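Local coordinates for protein tyrosinase (Aspergillus oryzae, PDB 6JU8) that probably oxidises L-tyrosine and L-dopa to L-dopaquinone with molecular oxygen at a dinuclear copper centre, at residues W145-W150 / H375-D380; L20-D25 / D438-K443; T216-E221 / L229-C234. The protein carries 1 engineered substitution. One frame throughout, in Å; residues are numbered along the deposited sequence. Where two conformers were deposited one is given.

Interaction 1. Residues W145-W150 / H375-D380; sequences WRLPYW and HHCNID. With CU (copper (II) ion), chain D.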
loop_
_atom_site.group_PDB
_atom_site.type_symbol
_atom_site.label_atom_id
_atom_site.label_comp_id
_atom_site.label_asym_id
_atom_site.label_seq_id
_atom_site.Cartn_x
_atom_site.Cartn_y
_atom_site.Cartn_z
ATOM N N TRP A 145 27.938 2.287 -12.510
ATOM C CA TRP A 145 26.768 1.704 -11.884
ATOM C C TRP A 145 26.829 0.186 -11.830
ATOM O O TRP A 145 27.221 -0.449 -12.805
ATOM C CB TRP A 145 25.492 2.098 -12.626
ATOM C CG TRP A 145 24.260 1.493 -12.039
ATOM C CD1 TRP A 145 23.508 2.019 -11.017
ATOM C CD2 TRP A 145 23.645 0.262 -12.434
ATOM N NE1 TRP A 145 22.450 1.159 -10.772
ATOM C CE2 TRP A 145 22.513 0.089 -11.616
ATOM C CE3 TRP A 145 23.945 -0.711 -13.408
ATOM C CZ2 TRP A 145 21.680 -1.022 -11.753
ATOM C CZ3 TRP A 145 23.121 -1.810 -13.536
ATOM C CH2 TRP A 145 22.001 -1.953 -12.697
ATOM N N ARG A 146 26.392 -0.366 -10.700
ATOM C CA ARG A 146 26.209 -1.811 -10.598
ATOM C C ARG A 146 24.895 -2.032 -9.849
ATOM O O ARG A 146 24.391 -1.105 -9.181
ATOM C CB ARG A 146 27.373 -2.477 -9.863
ATOM C CG ARG A 146 28.690 -2.435 -10.652
ATOM C CD ARG A 146 28.563 -3.285 -11.904
ATOM N NE ARG A 146 29.793 -3.433 -12.700
ATOM C CZ ARG A 146 30.257 -2.553 -13.583
ATOM N NH1 ARG A 146 29.614 -1.398 -13.766
ATOM N NH2 ARG A 146 31.362 -2.811 -14.263
ATOM N N LEU A 147 24.338 -3.224 -9.947
ATOM C CA LEU A 147 23.030 -3.429 -9.307
ATOM C C LEU A 147 23.188 -3.305 -7.795
ATOM O O LEU A 147 23.960 -4.044 -7.186
ATOM C CB LEU A 147 22.511 -4.836 -9.645
ATOM C CG LEU A 147 21.121 -5.160 -9.073
ATOM C CD1 LEU A 147 20.036 -4.351 -9.794
ATOM C CD2 LEU A 147 20.829 -6.651 -9.147
ATOM N N PRO A 148 22.471 -2.411 -7.147
ATOM C CA PRO A 148 22.561 -2.344 -5.679
ATOM C C PRO A 148 21.991 -3.569 -4.983
ATOM O O PRO A 148 21.152 -4.291 -5.520
ATOM C CB PRO A 148 21.713 -1.125 -5.334
ATOM C CG PRO A 148 21.635 -0.336 -6.607
ATOM C CD PRO A 148 21.578 -1.377 -7.701
ATOM N N TYR A 149 22.459 -3.784 -3.743
ATOM C CA TYR A 149 21.948 -4.887 -2.926
ATOM C C TYR A 149 21.096 -4.342 -1.794
ATOM O O TYR A 149 21.350 -3.254 -1.257
ATOM C CB TYR A 149 23.075 -5.806 -2.414
ATOM C CG TYR A 149 24.018 -5.158 -1.428
ATOM C CD1 TYR A 149 23.755 -5.197 -0.059
ATOM C CD2 TYR A 149 25.173 -4.524 -1.872
ATOM C CE1 TYR A 149 24.616 -4.611 0.856
ATOM C CE2 TYR A 149 26.044 -3.919 -0.966
ATOM C CZ TYR A 149 25.760 -3.970 0.386
ATOM O OH TYR A 149 26.623 -3.360 1.277
ATOM N N TRP A 150 20.093 -5.146 -1.407
ATOM C CA TRP A 150 19.336 -4.846 -0.189
ATOM C C TRP A 150 19.927 -5.590 0.998
ATOM O O TRP A 150 19.877 -6.823 1.064
ATOM C CB TRP A 150 17.875 -5.247 -0.373
ATOM C CG TRP A 150 17.082 -5.189 0.904
ATOM C CD1 TRP A 150 17.108 -4.210 1.851
ATOM C CD2 TRP A 150 16.141 -6.187 1.337
ATOM N NE1 TRP A 150 16.239 -4.542 2.867
ATOM C CE2 TRP A 150 15.640 -5.743 2.581
ATOM C CE3 TRP A 150 15.699 -7.405 0.813
ATOM C CZ2 TRP A 150 14.698 -6.470 3.311
ATOM C CZ3 TRP A 150 14.767 -8.132 1.541
ATOM C CH2 TRP A 150 14.283 -7.664 2.776
ATOM N N HIS A 375 17.213 -8.532 -3.229
ATOM C CA HIS A 375 17.436 -9.635 -2.284
ATOM C C HIS A 375 18.527 -10.562 -2.798
ATOM O O HIS A 375 19.494 -10.892 -2.088
ATOM C CB HIS A 375 16.111 -10.384 -2.100
ATOM C CG HIS A 375 16.180 -11.557 -1.185
ATOM N ND1 HIS A 375 16.851 -11.537 0.017
ATOM C CD2 HIS A 375 15.581 -12.782 -1.303
ATOM C CE1 HIS A 375 16.682 -12.726 0.590
ATOM N NE2 HIS A 375 15.924 -13.507 -0.178
ATOM N N HIS A 376 18.382 -11.025 -4.059
ATOM C CA HIS A 376 19.399 -11.943 -4.562
ATOM C C HIS A 376 20.744 -11.273 -4.750
ATOM O O HIS A 376 21.770 -11.950 -4.653
ATOM C CB HIS A 376 18.906 -12.614 -5.862
ATOM C CG HIS A 376 18.173 -13.876 -5.457
ATOM N ND1 HIS A 376 18.873 -14.993 -5.055
ATOM C CD2 HIS A 376 16.868 -14.142 -5.234
ATOM C CE1 HIS A 376 18.015 -15.920 -4.666
ATOM N NE2 HIS A 376 16.765 -15.430 -4.764
ATOM N N CYS A 377 20.796 -9.966 -4.954
ATOM C CA CYS A 377 22.078 -9.289 -4.971
ATOM C C CYS A 377 22.751 -9.398 -3.606
ATOM O O CYS A 377 23.964 -9.710 -3.524
ATOM C CB CYS A 377 21.878 -7.849 -5.488
ATOM S SG CYS A 377 23.514 -7.120 -5.820
ATOM N N ASN A 378 21.998 -9.270 -2.508
ATOM C CA ASN A 378 22.615 -9.500 -1.202
ATOM C C ASN A 378 22.932 -10.968 -0.955
ATOM O O ASN A 378 23.941 -11.267 -0.305
ATOM C CB ASN A 378 21.747 -8.985 -0.037
ATOM C CG ASN A 378 22.596 -8.843 1.216
ATOM O OD1 ASN A 378 23.712 -8.294 1.149
ATOM N ND2 ASN A 378 22.131 -9.332 2.352
ATOM N N ILE A 379 22.127 -11.907 -1.452
ATOM C CA ILE A 379 22.499 -13.327 -1.302
ATOM C C ILE A 379 23.816 -13.587 -2.022
ATOM O O ILE A 379 24.664 -14.348 -1.521
ATOM C CB ILE A 379 21.356 -14.223 -1.779
ATOM C CG1 ILE A 379 20.102 -14.009 -0.916
ATOM C CG2 ILE A 379 21.768 -15.690 -1.858
ATOM C CD1 ILE A 379 20.320 -14.290 0.565
ATOM N N ASP A 380 24.018 -12.941 -3.171
ATOM C CA ASP A 380 25.295 -13.056 -3.883
ATOM C C ASP A 380 26.446 -12.489 -3.067
ATOM O O ASP A 380 27.540 -13.074 -3.010
ATOM C CB ASP A 380 25.199 -12.329 -5.240
ATOM C CG ASP A 380 26.405 -12.730 -6.081
ATOM O OD1 ASP A 380 26.448 -13.922 -6.452
ATOM O OD2 ASP A 380 27.299 -11.890 -6.322
HETATM CU CU CU D . 15.216 -16.086 -3.974
HETATM O O HOH W 1 14.871 -17.649 -5.586
#

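Interaction 2. Residues L20-D25 / D438-K443; sequences LPIRKD and DYAITK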
loop_
_atom_site.group_PDB
_atom_site.type_symbol
_atom_site.label_atom_id
_atom_site.label_comp_id
_atom_site.label_asym_id
_atom_site.label_seq_id
_atom_site.Cartn_x
_atom_site.Cartn_y
_atom_site.Cartn_z
ATOM N N LEU A 20 36.744 -2.825 -11.577
ATOM C CA LEU A 20 35.821 -3.536 -10.704
ATOM C C LEU A 20 34.907 -2.629 -9.895
ATOM O O LEU A 20 35.024 -2.521 -8.673
ATOM C CB LEU A 20 36.578 -4.475 -9.758
ATOM C CG LEU A 20 37.343 -5.609 -10.443
ATOM C CD1 LEU A 20 38.259 -6.313 -9.464
ATOM C CD2 LEU A 20 36.358 -6.582 -11.089
ATOM N N PRO A 21 33.946 -1.999 -10.548
ATOM C CA PRO A 21 32.959 -1.176 -9.818
ATOM C C PRO A 21 32.142 -2.013 -8.842
ATOM O O PRO A 21 31.914 -3.216 -8.970
ATOM C CB PRO A 21 32.089 -0.640 -10.955
ATOM C CG PRO A 21 33.014 -0.649 -12.146
ATOM C CD PRO A 21 33.705 -1.984 -12.005
ATOM N N ILE A 22 31.676 -1.322 -7.798
ATOM C CA ILE A 22 31.027 -2.003 -6.680
ATOM C C ILE A 22 29.513 -1.895 -6.719
ATOM O O ILE A 22 28.877 -0.885 -7.059
ATOM C CB ILE A 22 31.558 -1.460 -5.344
ATOM C CG1 ILE A 22 31.058 -0.062 -4.987
ATOM C CG2 ILE A 22 33.085 -1.484 -5.324
ATOM C CD1 ILE A 22 31.328 0.311 -3.543
ATOM N N ARG A 23 28.889 -3.007 -6.328
ATOM C CA ARG A 23 27.462 -3.087 -6.023
ATOM C C ARG A 23 27.274 -2.500 -4.622
ATOM O O ARG A 23 27.795 -3.097 -3.664
ATOM C CB ARG A 23 27.000 -4.544 -6.088
ATOM C CG ARG A 23 26.902 -5.077 -7.515
ATOM C CD ARG A 23 26.603 -6.571 -7.525
ATOM N NE ARG A 23 26.379 -7.050 -8.900
ATOM C CZ ARG A 23 25.993 -8.292 -9.172
ATOM N NH1 ARG A 23 25.806 -9.156 -8.175
ATOM N NH2 ARG A 23 25.803 -8.681 -10.424
ATOM N N LYS A 24 26.542 -1.395 -4.542
ATOM C CA LYS A 24 26.378 -0.660 -3.294
ATOM C C LYS A 24 25.114 -1.044 -2.553
ATOM O O LYS A 24 24.153 -1.561 -3.135
ATOM C CB LYS A 24 26.329 0.847 -3.618
ATOM C CG LYS A 24 27.640 1.341 -4.214
ATOM C CD LYS A 24 27.548 2.824 -4.586
ATOM C CE LYS A 24 28.921 3.422 -4.814
ATOM N NZ LYS A 24 28.801 4.858 -5.193
ATOM N N ASP A 25 25.088 -0.772 -1.248
ATOM C CA ASP A 25 23.874 -0.922 -0.443
ATOM C C ASP A 25 22.840 0.050 -0.982
ATOM O O ASP A 25 23.099 1.238 -1.145
ATOM C CB ASP A 25 24.231 -0.634 1.009
ATOM C CG ASP A 25 23.078 -0.663 1.984
ATOM O OD1 ASP A 25 22.010 -0.078 1.706
ATOM O OD2 ASP A 25 23.276 -1.256 3.071
ATOM N N ASP A 438 32.150 -6.001 -7.936
ATOM C CA ASP A 438 32.692 -6.412 -6.631
ATOM C C ASP A 438 31.796 -5.821 -5.542
ATOM O O ASP A 438 30.839 -5.089 -5.839
ATOM C CB ASP A 438 34.129 -5.953 -6.497
ATOM C CG ASP A 438 35.013 -6.739 -5.558
ATOM O OD1 ASP A 438 34.498 -7.639 -4.858
ATOM O OD2 ASP A 438 36.223 -6.428 -5.519
ATOM N N TYR A 439 32.081 -6.153 -4.290
ATOM C CA TYR A 439 31.416 -5.575 -3.125
ATOM C C TYR A 439 32.453 -4.846 -2.277
ATOM O O TYR A 439 33.579 -5.322 -2.142
ATOM C CB TYR A 439 30.739 -6.670 -2.283
ATOM C CG TYR A 439 29.724 -7.435 -3.113
ATOM C CD1 TYR A 439 28.482 -6.859 -3.387
ATOM C CD2 TYR A 439 30.022 -8.702 -3.618
ATOM C CE1 TYR A 439 27.536 -7.534 -4.146
ATOM C CE2 TYR A 439 29.079 -9.382 -4.383
ATOM C CZ TYR A 439 27.848 -8.794 -4.646
ATOM O OH TYR A 439 26.896 -9.444 -5.411
ATOM N N ALA A 440 32.090 -3.722 -1.686
ATOM C CA ALA A 440 33.054 -3.030 -0.825
ATOM C C ALA A 440 33.624 -3.952 0.250
ATOM O O ALA A 440 34.827 -3.920 0.540
ATOM C CB ALA A 440 32.435 -1.824 -0.142
ATOM N N ILE A 441 32.750 -4.751 0.845
ATOM C CA ILE A 441 33.174 -5.590 1.954
ATOM C C ILE A 441 34.195 -6.647 1.561
ATOM O O ILE A 441 34.895 -7.104 2.481
ATOM C CB ILE A 441 31.956 -6.221 2.635
ATOM C CG1 ILE A 441 32.310 -6.803 4.009
ATOM C CG2 ILE A 441 31.282 -7.261 1.754
ATOM C CD1 ILE A 441 31.061 -7.049 4.851
ATOM N N THR A 442 34.272 -6.994 0.283
ATOM C CA THR A 442 35.241 -8.004 -0.175
ATOM C C THR A 442 36.477 -7.366 -0.793
ATOM O O THR A 442 37.337 -8.064 -1.336
ATOM C CB THR A 442 34.633 -9.029 -1.143
ATOM O OG1 THR A 442 33.888 -8.418 -2.206
ATOM C CG2 THR A 442 33.626 -9.909 -0.412
ATOM N N LYS A 443 36.638 -6.044 -0.708
ATOM C CA LYS A 443 37.824 -5.466 -1.363
ATOM C C LYS A 443 39.101 -5.763 -0.599
ATOM O O LYS A 443 40.154 -6.023 -1.188
ATOM C CB LYS A 443 37.652 -3.963 -1.549
ATOM C CG LYS A 443 36.645 -3.586 -2.650
HETATM O O HOH W 2 36.775 -3.425 -6.486
HETATM O O HOH W 3 29.402 -2.795 -1.529
#

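Interaction 3. Residues T216-E221 / L229-C234; sequences TSQKTE and LPFDKC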
loop_
_atom_site.group_PDB
_atom_site.type_symbol
_atom_site.label_atom_id
_atom_site.label_comp_id
_atom_site.label_asym_id
_atom_site.label_seq_id
_atom_site.Cartn_x
_atom_site.Cartn_y
_atom_site.Cartn_z
ATOM N N THR A 216 -0.692 -19.076 -13.808
ATOM C CA THR A 216 -1.763 -19.767 -13.100
ATOM C C THR A 216 -1.748 -19.441 -11.614
ATOM O O THR A 216 -0.804 -18.874 -11.092
ATOM C CB THR A 216 -1.646 -21.291 -13.273
ATOM O OG1 THR A 216 -0.445 -21.755 -12.664
ATOM C CG2 THR A 216 -1.570 -21.659 -14.760
ATOM N N SER A 217 -2.821 -19.840 -10.929
ATOM C CA SER A 217 -2.735 -19.958 -9.478
ATOM C C SER A 217 -1.601 -20.933 -9.133
ATOM O O SER A 217 -1.137 -21.725 -9.962
ATOM C CB SER A 217 -4.038 -20.428 -8.865
ATOM O OG SER A 217 -4.413 -21.738 -9.273
ATOM N N GLN A 218 -1.127 -20.834 -7.893
ATOM C CA GLN A 218 0.018 -21.601 -7.439
ATOM C C GLN A 218 -0.282 -22.275 -6.110
ATOM O O GLN A 218 -0.583 -21.644 -5.095
ATOM C CB GLN A 218 1.230 -20.672 -7.306
ATOM C CG GLN A 218 1.544 -19.912 -8.584
ATOM C CD GLN A 218 1.982 -20.790 -9.734
ATOM O OE1 GLN A 218 2.541 -21.880 -9.562
ATOM N NE2 GLN A 218 1.788 -20.298 -10.955
ATOM N N LYS A 219 -0.254 -23.603 -6.082
ATOM C CA LYS A 219 -0.708 -24.390 -4.935
ATOM C C LYS A 219 0.405 -24.402 -3.879
ATOM O O LYS A 219 1.555 -24.650 -4.229
ATOM C CB LYS A 219 -1.110 -25.822 -5.283
ATOM C CG LYS A 219 -1.861 -26.547 -4.162
ATOM C CD LYS A 219 -2.111 -27.984 -4.546
ATOM C CE LYS A 219 -3.018 -28.189 -5.740
ATOM N NZ LYS A 219 -4.310 -27.466 -5.678
ATOM N N THR A 220 0.008 -24.082 -2.657
ATOM C CA THR A 220 0.947 -23.954 -1.547
ATOM C C THR A 220 0.345 -24.617 -0.319
ATOM O O THR A 220 -0.873 -24.704 -0.206
ATOM C CB THR A 220 1.184 -22.467 -1.201
ATOM O OG1 THR A 220 2.170 -22.321 -0.173
ATOM C CG2 THR A 220 -0.084 -21.835 -0.647
ATOM N N GLU A 221 1.160 -25.084 0.604
ATOM C CA GLU A 221 0.649 -25.652 1.845
ATOM C C GLU A 221 0.793 -24.638 2.982
ATOM O O GLU A 221 1.851 -24.024 3.168
ATOM C CB GLU A 221 1.405 -26.928 2.197
ATOM C CG GLU A 221 1.346 -28.036 1.167
ATOM C CD GLU A 221 -0.035 -28.640 1.034
ATOM O OE1 GLU A 221 -0.583 -29.150 2.029
ATOM O OE2 GLU A 221 -0.576 -28.568 -0.084
ATOM N N LEU A 229 -2.915 -20.133 -4.376
ATOM C CA LEU A 229 -2.673 -18.676 -4.292
ATOM C C LEU A 229 -3.074 -18.050 -5.604
ATOM O O LEU A 229 -2.592 -18.509 -6.648
ATOM C CB LEU A 229 -1.174 -18.452 -4.037
ATOM C CG LEU A 229 -0.608 -19.065 -2.745
ATOM C CD1 LEU A 229 0.874 -18.751 -2.603
ATOM C CD2 LEU A 229 -1.405 -18.521 -1.571
ATOM N N PRO A 230 -3.965 -17.060 -5.579
ATOM C CA PRO A 230 -4.595 -16.583 -6.824
ATOM C C PRO A 230 -3.793 -15.603 -7.664
ATOM O O PRO A 230 -4.287 -14.544 -8.074
ATOM C CB PRO A 230 -5.875 -15.908 -6.317
ATOM C CG PRO A 230 -5.491 -15.364 -4.956
ATOM C CD PRO A 230 -4.570 -16.425 -4.388
ATOM N N PHE A 231 -2.553 -15.965 -7.991
ATOM C CA PHE A 231 -1.669 -15.108 -8.783
ATOM C C PHE A 231 -2.212 -14.930 -10.194
ATOM O O PHE A 231 -1.839 -13.933 -10.823
ATOM C CB PHE A 231 -0.254 -15.671 -8.785
ATOM C CG PHE A 231 0.375 -15.607 -7.417
ATOM C CD1 PHE A 231 0.562 -14.409 -6.749
ATOM C CD2 PHE A 231 0.786 -16.771 -6.778
ATOM C CE1 PHE A 231 1.158 -14.355 -5.513
ATOM C CE2 PHE A 231 1.427 -16.720 -5.555
ATOM C CZ PHE A 231 1.652 -15.509 -4.918
ATOM N N ASP A 232 -3.075 -15.811 -10.687
ATOM C CA ASP A 232 -3.735 -15.585 -11.960
ATOM C C ASP A 232 -4.667 -14.374 -11.943
ATOM O O ASP A 232 -4.963 -13.815 -13.006
ATOM C CB ASP A 232 -4.530 -16.847 -12.360
ATOM C CG ASP A 232 -5.501 -17.362 -11.316
ATOM O OD1 ASP A 232 -5.247 -17.253 -10.102
ATOM O OD2 ASP A 232 -6.579 -17.885 -11.707
ATOM N N LYS A 233 -5.101 -13.951 -10.761
ATOM C CA LYS A 233 -6.054 -12.854 -10.591
ATOM C C LYS A 233 -5.374 -11.529 -10.293
ATOM O O LYS A 233 -6.034 -10.515 -10.059
ATOM C CB LYS A 233 -7.051 -13.170 -9.476
ATOM C CG LYS A 233 -7.831 -14.449 -9.673
ATOM C CD LYS A 233 -8.632 -14.457 -10.957
ATOM C CE LYS A 233 -9.475 -15.721 -11.091
ATOM N NZ LYS A 233 -10.287 -15.634 -12.344
ATOM N N CYS A 234 -4.029 -11.528 -10.291
ATOM C CA CYS A 234 -3.274 -10.311 -10.079
ATOM C C CYS A 234 -2.867 -9.647 -11.381
ATOM O O CYS A 234 -2.343 -10.317 -12.285
ATOM C CB CYS A 234 -1.969 -10.613 -9.330
ATOM S SG CYS A 234 -2.228 -11.426 -7.742
HETATM O O HOH W 4 -5.180 -20.885 -12.525
#

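Interaction 1. Residues W145-W150 / H375-D380
N378 OD1 accepts a hydrogen bond from R381 NH1, three residues further along the same helix 371-389, and at the same time rests 3.3 Å from CD1 of Y149. The Y149 ring and the N378 amide are turned nearly parallel, 16° apart, and the oxygen approaches the ring obliquely, nearest to CD1 and then CE1. With its CG between the backbone N and the carbonyl carbon (chi1 67°), Y149 brings its ring up beside this amide, while its CB packs 3.7 Å from C377 SG. The thiol of C377, anti to its backbone N (chi1 -169°), points into the loop and also comes 3.4 Å from L147 O. L147 O and P148 O are buried here and have no hydrogen-bond partner in the model. L147 CD2 completes the apolar patch at 4.0 Å from C377 CB. Further along, W150 O sits only 3.1 Å from N378 CB, and the edge of the indole, at CE3, meets H375 CB. The next helix residue, H376, turns the other way and binds copper through NE2 at 1.9 Å, with H332, H336 and a water as the other ligands. The contact thus packs the back of a copper-bearing helix of the type 3 dicopper fold. The 145-150 loop, which leaves helix 135-144, runs past helix 371-389, with L147 against V111 of helix 103-129 and W150 against V335 and V339 of helix 328-340.

Interaction 2. Residues L20-D25 / D438-K443
R23 crosses the Y439 ring obliquely, with CB 3.6 Å from Y439 CE1. Its CG stands beside the backbone N, anti to the carbonyl carbon (chi1 -73°), and from there the chain runs extended to NE. CD passes 3.6 Å from Y439 OH, NE forms a salt bridge with E115 on helix 103-129, and NH1 donates to Y439 OH at 3.0 Å. That oxygen lies at the edge of the guanidinium, tilted 19° from its plane, and the guanidinium and the phenol ring are themselves turned 73° apart. Y437 adds a cation-pi contact to the same guanidinium. Behind the side chains, the backbones are joined by a single beta bridge between I22 and D438. R23 N gives D438 O a nearly straight bond of 2.9 Å, and D438 N returns one of 3.0 Å to P21 O; I22 CA makes an additional CH contact with D438 O. Two waters extend the seam, one donating to both L20 O and D438 OD2, the other joining R23 O to A440 N, which donates to it at 2.8 Å. The bridge fastens the N-terminal segment to a loop near the C-terminal end of the modelled chain. The Y439 hydroxyl sits between R23 and the carboxylate of D380, linked to both by hydrogen bonds. Together with E115, this acidic and aromatic setting would be expected to stabilise the buried guanidinium in its protonated form.

Interaction 3. Residues T216-E221 / L229-C234
Q218 lays CG against the edge of the F231 ring, 3.7 Å from CD2, and its CB lies in the plane of that ring. The contact lies at the base of a beta hairpin, strand 218-222 running antiparallel to strand 225-229, with F231 just beyond the second strand. Q218 and L229 form a hydrogen-bonded pair: Q218 N donates to L229 O at 3.0 Å, and L229 N donates to Q218 O at 2.9 Å. On the same pair of strands T220 CG2 packs 3.5 Å from L229 CG, the two side chains crossing at a slant. Beyond L229 the second chain leaves the ladder through an inverse gamma turn centred on P230 and enters a short 3-10 segment, which brings F231 back toward Q218. The Q218 side chain bends at its second torsion (chi2 -65°), and its amide NE2 turns back to donate to T216 O at 3.0 Å, from 54° above the carbonyl plane. H359 meets the ring of F231, while Q218 also touches W75 and P364. On the polar side, D232 lies beside S217, its OD1 3.6 Å from S217 CB. A water accepts from S217 N and gives a weak bond to D232 OD2. L229 O accepts from Q218 N and, weakly, from F231 N, and S217 CA approaches it at 3.2 Å.

How the interactions relate
Interactions 1 and 2 adjoin, their centres about 10 Å apart. Y149 N lies 2.9 Å from K24 O, a probable hydrogen bond that sets the 20-25 segment beside the 145-150 loop. Helix 371-389, which supplies one side of interaction 1, also touches interaction 2, with D380 OD2 2.6 Å from Y439 OH. Only interaction 1 holds a copper ligand, H376; the side chain of R23 in interaction 2 remains about 13 Å from a copper ion. Interaction 3 is separate, its centre about 27 Å from that of interaction 1 and about 37 Å from that of interaction 2, on the opposite side of the chain's centre from interaction 2. Its Q218 side chain is about 14 Å from a copper ion.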